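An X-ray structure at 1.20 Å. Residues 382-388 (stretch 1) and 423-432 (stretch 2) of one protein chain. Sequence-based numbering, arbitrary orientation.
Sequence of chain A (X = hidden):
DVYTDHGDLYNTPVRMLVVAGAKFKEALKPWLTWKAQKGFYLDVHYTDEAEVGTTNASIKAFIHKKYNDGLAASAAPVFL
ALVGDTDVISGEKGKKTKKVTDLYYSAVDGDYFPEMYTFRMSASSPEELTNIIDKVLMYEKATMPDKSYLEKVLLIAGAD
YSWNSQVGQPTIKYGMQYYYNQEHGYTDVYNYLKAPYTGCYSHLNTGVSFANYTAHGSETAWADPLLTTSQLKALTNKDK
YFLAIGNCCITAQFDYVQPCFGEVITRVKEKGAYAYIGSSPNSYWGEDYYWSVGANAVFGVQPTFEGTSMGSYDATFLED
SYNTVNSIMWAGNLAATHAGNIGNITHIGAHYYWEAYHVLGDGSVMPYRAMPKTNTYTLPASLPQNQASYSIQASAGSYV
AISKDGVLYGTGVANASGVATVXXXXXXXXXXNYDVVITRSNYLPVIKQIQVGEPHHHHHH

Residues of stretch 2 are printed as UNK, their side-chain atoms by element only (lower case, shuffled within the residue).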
ATOM      1  N   SER A 382     -23.302 -16.898 -20.480  1.00 22.20           N
ATOM      2  CA  SER A 382     -23.353 -15.740 -21.337  1.00 21.16           C
ATOM      3  C   SER A 382     -23.679 -14.493 -20.529  1.00 19.89           C
ATOM      4  O   SER A 382     -24.069 -14.586 -19.368  1.00 19.99           O
ATOM      5  CB  SER A 382     -24.383 -15.953 -22.448  1.00 27.88           C
ATOM      6  OG  SER A 382     -25.680 -15.821 -21.910  1.00 29.83           O
ATOM      7  N   LEU A 383     -23.563 -13.362 -21.175  1.00 19.48           N
ATOM      8  CA  LEU A 383     -23.895 -12.063 -20.632  1.00 18.22           C
ATOM      9  C   LEU A 383     -24.889 -11.447 -21.612  1.00 20.43           C
ATOM     10  O   LEU A 383     -24.449 -10.771 -22.554  1.00 20.65           O
ATOM     11  CB  LEU A 383     -22.663 -11.168 -20.453  1.00 18.31           C
ATOM     12  CG  LEU A 383     -21.615 -11.604 -19.426  1.00 18.26           C
ATOM     13  CD1 LEU A 383     -20.376 -10.738 -19.575  1.00 18.35           C
ATOM     14  CD2 LEU A 383     -22.168 -11.612 -17.998  1.00 17.59           C
ATOM     15  N   PRO A 384     -26.218 -11.625 -21.403  1.00 19.05           N
ATOM     16  CA  PRO A 384     -27.195 -11.018 -22.337  1.00 20.37           C
ATOM     17  C   PRO A 384     -26.984  -9.507 -22.432  1.00 19.46           C
ATOM     18  O   PRO A 384     -26.711  -8.831 -21.429  1.00 17.47           O
ATOM     19  CB  PRO A 384     -28.544 -11.347 -21.699  1.00 21.23           C
ATOM     20  CG  PRO A 384     -28.314 -12.629 -20.986  1.00 20.46           C
ATOM     21  CD  PRO A 384     -26.907 -12.449 -20.387  1.00 20.16           C
ATOM     22  N   GLN A 385     -27.131  -8.955 -23.621  1.00 17.85           N
ATOM     23  CA  GLN A 385     -26.916  -7.527 -23.817  1.00 18.25           C
ATOM     24  C   GLN A 385     -27.998  -6.690 -23.205  1.00 17.14           C
ATOM     25  O   GLN A 385     -29.074  -7.225 -22.897  1.00 18.75           O
ATOM     26  CB  GLN A 385     -26.807  -7.182 -25.321  1.00 20.35           C
ATOM     27  CG  GLN A 385     -25.596  -7.878 -25.948  1.00 25.03           C
ATOM     28  CD  GLN A 385     -25.317  -7.503 -27.369  1.00 32.10           C
ATOM     29  OE1 GLN A 385     -25.401  -6.352 -27.753  1.00 34.99           O
ATOM     30  NE2 GLN A 385     -24.922  -8.475 -28.168  1.00 34.01           N
ATOM     31  N   ASN A 386     -27.669  -5.418 -22.871  1.00 16.02           N
ATOM     32  CA  ASN A 386     -28.618  -4.413 -22.393  1.00 17.33           C
ATOM     33  C   ASN A 386     -29.242  -4.776 -21.061  1.00 17.05           C
ATOM     34  O   ASN A 386     -30.436  -4.544 -20.824  1.00 20.03           O
ATOM     35  CB  ASN A 386     -29.740  -4.172 -23.463  1.00 18.83           C
ATOM     36  CG  ASN A 386     -29.128  -3.805 -24.790  1.00 22.00           C
ATOM     37  OD1 ASN A 386     -28.477  -2.790 -24.942  1.00 23.53           O
ATOM     38  ND2 ASN A 386     -29.310  -4.665 -25.769  1.00 22.82           N
ATOM     39  N   GLN A 387     -28.398  -5.306 -20.143  1.00 16.32           N
ATOM     40  CA  GLN A 387     -28.853  -5.643 -18.787  1.00 16.40           C
ATOM     41  C   GLN A 387     -28.237  -4.691 -17.774  1.00 15.51           C
ATOM     42  O   GLN A 387     -27.034  -4.393 -17.876  1.00 15.85           O
ATOM     43  CB  GLN A 387     -28.493  -7.085 -18.375  1.00 17.99           C
ATOM     44  CG  GLN A 387     -29.021  -8.185 -19.282  1.00 20.04           C
ATOM     45  CD  GLN A 387     -30.512  -8.142 -19.379  1.00 25.11           C
ATOM     46  OE1 GLN A 387     -31.218  -8.080 -18.367  1.00 26.92           O
ATOM     47  NE2 GLN A 387     -31.010  -8.119 -20.623  1.00 28.40           N
ATOM     48  N   ALA A 388     -29.003  -4.276 -16.778  1.00 16.06           N
ATOM     49  CA  ALA A 388     -28.541  -3.381 -15.730  1.00 15.86           C
ATOM     50  C   ALA A 388     -27.607  -4.094 -14.757  1.00 14.93           C
ATOM     51  O   ALA A 388     -26.818  -3.411 -14.079  1.00 15.06           O
ATOM     52  CB  ALA A 388     -29.735  -2.805 -14.962  1.00 17.46           C
ATOM     53  N   UNK A 423     -23.277  -4.541 -10.915  1.00 12.36           N
ATOM     54  CA  UNK A 423     -24.058  -3.382 -11.384  1.00 13.02           C
ATOM     55  C   UNK A 423     -23.343  -2.796 -12.576  1.00 12.49           C
ATOM     56  O   UNK A 423     -22.180  -2.355 -12.489  1.00 12.76           O
ATOM     57  o   UNK A 423     -22.929  -1.920  -9.794  1.00 18.03           O
ATOM     58  c   UNK A 423     -24.205  -2.354 -10.257  1.00 14.63           C
ATOM     59  N   UNK A 424     -24.048  -2.748 -13.713  1.00 13.57           N
ATOM     60  CA  UNK A 424     -23.452  -2.302 -14.959  1.00 14.18           C
ATOM     61  C   UNK A 424     -23.616  -0.822 -15.148  1.00 14.47           C
ATOM     62  O   UNK A 424     -24.678  -0.343 -15.555  1.00 18.33           O
ATOM     63  c   UNK A 424     -24.063  -3.070 -16.149  1.00 14.84           C
ATOM     64  c   UNK A 424     -21.663  -4.685 -17.573  1.00 16.46           C
ATOM     65  c   UNK A 424     -23.912  -4.560 -16.030  1.00 14.46           C
ATOM     66  s   UNK A 424     -22.185  -5.113 -15.946  1.00 15.05           S
ATOM     67  N   UNK A 425     -22.574  -0.047 -14.831  1.00 13.73           N
ATOM     68  CA  UNK A 425     -22.583   1.399 -15.020  1.00 15.75           C
ATOM     69  C   UNK A 425     -22.467   1.731 -16.500  1.00 14.77           C
ATOM     70  O   UNK A 425     -22.902   2.800 -16.944  1.00 17.41           O
ATOM     71  c   UNK A 425     -21.499   2.041 -14.166  1.00 14.64           C
ATOM     72  c   UNK A 425     -21.853   1.971 -12.678  1.00 15.83           C
ATOM     73  o   UNK A 425     -20.245   1.407 -14.445  1.00 15.61           O
ATOM     74  N   UNK A 426     -21.900   0.811 -17.283  1.00 13.34           N
ATOM     75  CA  UNK A 426     -21.892   0.836 -18.740  1.00 14.46           C
ATOM     76  C   UNK A 426     -22.488  -0.482 -19.164  1.00 14.98           C
ATOM     77  O   UNK A 426     -21.936  -1.536 -18.866  1.00 14.42           O
ATOM     78  c   UNK A 426     -18.989   1.260 -21.344  1.00 19.46           C
ATOM     79  c   UNK A 426     -18.890   1.156 -22.857  1.00 23.09           C
ATOM     80  c   UNK A 426     -20.452   1.077 -20.831  1.00 15.91           C
ATOM     81  n   UNK A 426     -19.712   2.172 -23.541  1.00 25.86           N
ATOM     82  c   UNK A 426     -20.472   1.027 -19.295  1.00 15.33           C
ATOM     83  N   UNK A 427     -23.642  -0.447 -19.861  1.00 14.43           N
ATOM     84  CA  UNK A 427     -24.237  -1.712 -20.260  1.00 14.56           C
ATOM     85  C   UNK A 427     -23.518  -2.291 -21.469  1.00 13.58           C
ATOM     86  O   UNK A 427     -22.825  -1.587 -22.206  1.00 16.22           O
ATOM     87  c   UNK A 427     -26.525  -1.177 -19.261  1.00 17.68           C
ATOM     88  n   UNK A 427     -28.728  -0.929 -18.423  1.00 19.47           N
ATOM     89  c   UNK A 427     -25.756  -1.572 -20.522  1.00 16.31           C
ATOM     90  c   UNK A 427     -28.009  -1.253 -19.466  1.00 18.21           C
ATOM     91  o   UNK A 427     -28.503  -1.644 -20.547  1.00 21.02           O
ATOM     92  N   UNK A 428     -23.637  -3.634 -21.625  1.00 14.91           N
ATOM     93  CA  UNK A 428     -23.059  -4.317 -22.784  1.00 15.72           C
ATOM     94  C   UNK A 428     -24.031  -4.183 -23.953  1.00 15.63           C
ATOM     95  O   UNK A 428     -25.170  -4.648 -23.884  1.00 16.60           O
ATOM     96  c   UNK A 428     -21.668  -5.843 -21.356  1.00 16.45           C
ATOM     97  c   UNK A 428     -22.370  -6.607 -23.672  1.00 17.03           C
ATOM     98  c   UNK A 428     -22.773  -5.790 -22.437  1.00 15.32           C
ATOM     99  c   UNK A 428     -21.310  -7.266 -20.868  1.00 16.96           C
ATOM    100  N   UNK A 429     -23.583  -3.508 -24.988  1.00 16.39           N
ATOM    101  CA  UNK A 429     -24.448  -3.273 -26.172  1.00 18.29           C
ATOM    102  C   UNK A 429     -23.809  -3.771 -27.443  1.00 20.05           C
ATOM    103  O   UNK A 429     -24.394  -3.584 -28.536  1.00 21.94           O
ATOM    104  o   UNK A 429     -23.460  -1.175 -26.693  1.00 24.83           O
ATOM    105  c   UNK A 429     -25.284  -1.145 -25.103  1.00 20.19           C
ATOM    106  c   UNK A 429     -24.705  -1.779 -26.340  1.00 20.88           C
ATOM    107  N   UNK A 430     -22.577  -4.316 -27.349  1.00 19.58           N
ATOM    108  CA  UNK A 430     -21.804  -4.743 -28.512  1.00 21.56           C
ATOM    109  C   UNK A 430     -21.227  -6.128 -28.295  1.00 21.94           C
ATOM    110  O   UNK A 430     -20.875  -6.499 -27.146  1.00 20.92           O
ATOM    111  o   UNK A 430     -21.775  -2.535 -31.118  1.00 29.54           O
ATOM    112  c   UNK A 430     -20.939  -2.291 -28.898  1.00 25.41           C
ATOM    113  c   UNK A 430     -21.900  -1.945 -30.018  1.00 28.15           C
ATOM    114  o   UNK A 430     -22.782  -1.086 -29.795  1.00 25.87           O
ATOM    115  c   UNK A 430     -20.627  -3.773 -28.757  1.00 22.03           C
ATOM    116  N   UNK A 431     -21.049  -6.875 -29.389  1.00 23.70           N
ATOM    117  CA  UNK A 431     -20.421  -8.184 -29.300  1.00 25.55           C
ATOM    118  C   UNK A 431     -18.928  -8.038 -28.995  1.00 24.33           C
ATOM    119  O   UNK A 431     -18.334  -7.005 -29.252  1.00 25.72           O
ATOM    120  n   UNK A 431     -22.369  -9.548 -32.164  1.00 38.89           N
ATOM    121  c   UNK A 431     -22.073  -9.275 -30.894  1.00 34.92           C
ATOM    122  c   UNK A 431     -20.630  -8.954 -30.615  1.00 30.24           C
ATOM    123  o   UNK A 431     -22.932  -9.301 -29.996  1.00 36.91           O
ATOM    124  N   UNK A 432     -18.358  -9.025 -28.318  1.00 24.01           N
ATOM    125  CA  UNK A 432     -16.942  -9.004 -28.002  1.00 24.59           C
ATOM    126  C   UNK A 432     -16.599  -9.974 -26.902  1.00 21.20           C
ATOM    127  O   UNK A 432     -17.486 -10.653 -26.382  1.00 20.65           O
TER
HETATM  128  O   HOH W   1     -28.401  -0.666 -23.099  1.00 30.64           O
HETATM  129  O   HOH W   2     -25.387  -5.029 -19.899  1.00 16.18           O

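Position 423 has two side-chain atoms, one carbon and then one oxygen. The CA-to-CB bond points away from stretch 1, and the oxygen is hydrogen-bonded elsewhere in the structure. This is Ser 423.

Position 424 has an unbranched chain of two carbons, a sulfur and a terminal carbon. A thioether of this kind is methionine, Met 424. Its N donates to Ala 388 O at 2.9 Å, nearly straight at 167°. CB points toward stretch 1, but the end of the chain leads away. Met 424 CG lies 3.6 Å from Gln 387 O.

Position 425 has one carbon carrying an oxygen and a carbon. Its CA-to-CB bond points away, and it touches nothing on stretch 1. The branched hydroxyl identifies Thr 425.

Position 426 has four carbons in a row ending in nitrogen. Its CA-to-CB bond also points away, and it touches a crystal neighbour. This is Lys 426.

Position 427 has three carbons, the third carrying one oxygen and one nitrogen. The amide oxygen lies 3.3 Å from Asn 386 C, and the nitrogen 3.6 Å from Ala 388 CA. The three-carbon amide is Gln 427. Water 1 donates to Gln 427 OE1 at 2.7 Å and to Asn 386 OD1 at 2.8 Å, so it bridges two acceptors that could not bond directly.

Position 428 has four carbons, forked at the first, with one arm two carbons long. The end of that arm is 3.8 Å from Leu 383 CD1. The fork at CB identifies Ile 428. Its O accepts from Asn 386 N at 2.8 Å.

Position 429 has one carbon carrying an oxygen and a carbon. The methyl carbon lies 3.6 Å from Asn 386 OD1. This is Thr 429.

Position 430 has three carbons, the third carrying two oxygens. The CA-to-CB bond points away from stretch 1, and no side-chain atom comes nearer to it than 5.5 Å. This is Glu 430.

Position 431 has two carbons, the second carrying one oxygen and one nitrogen. The oxygen lies 2.8 Å from Gln 385 NE2. This short amide is Asn 431. Its OD1 accepts a weak hydrogen bond from Gln 385 NE2, with an angle of only 118°.

Position 432 has no side-chain atoms. A CB here would jam against the preceding carbonyl oxygen. This is Gly 432.

Two backbone hydrogen bonds hold the two stretches together, one from Met 424 and one from Asn 386. Between them, water 2 accepts from Gln 387 N at 3.0 Å and Ile 428 N at 2.8 Å. Leu 383 and Ile 428 add a buried apolar contact.

Stretch 2 (423-432) SMTKQITENG
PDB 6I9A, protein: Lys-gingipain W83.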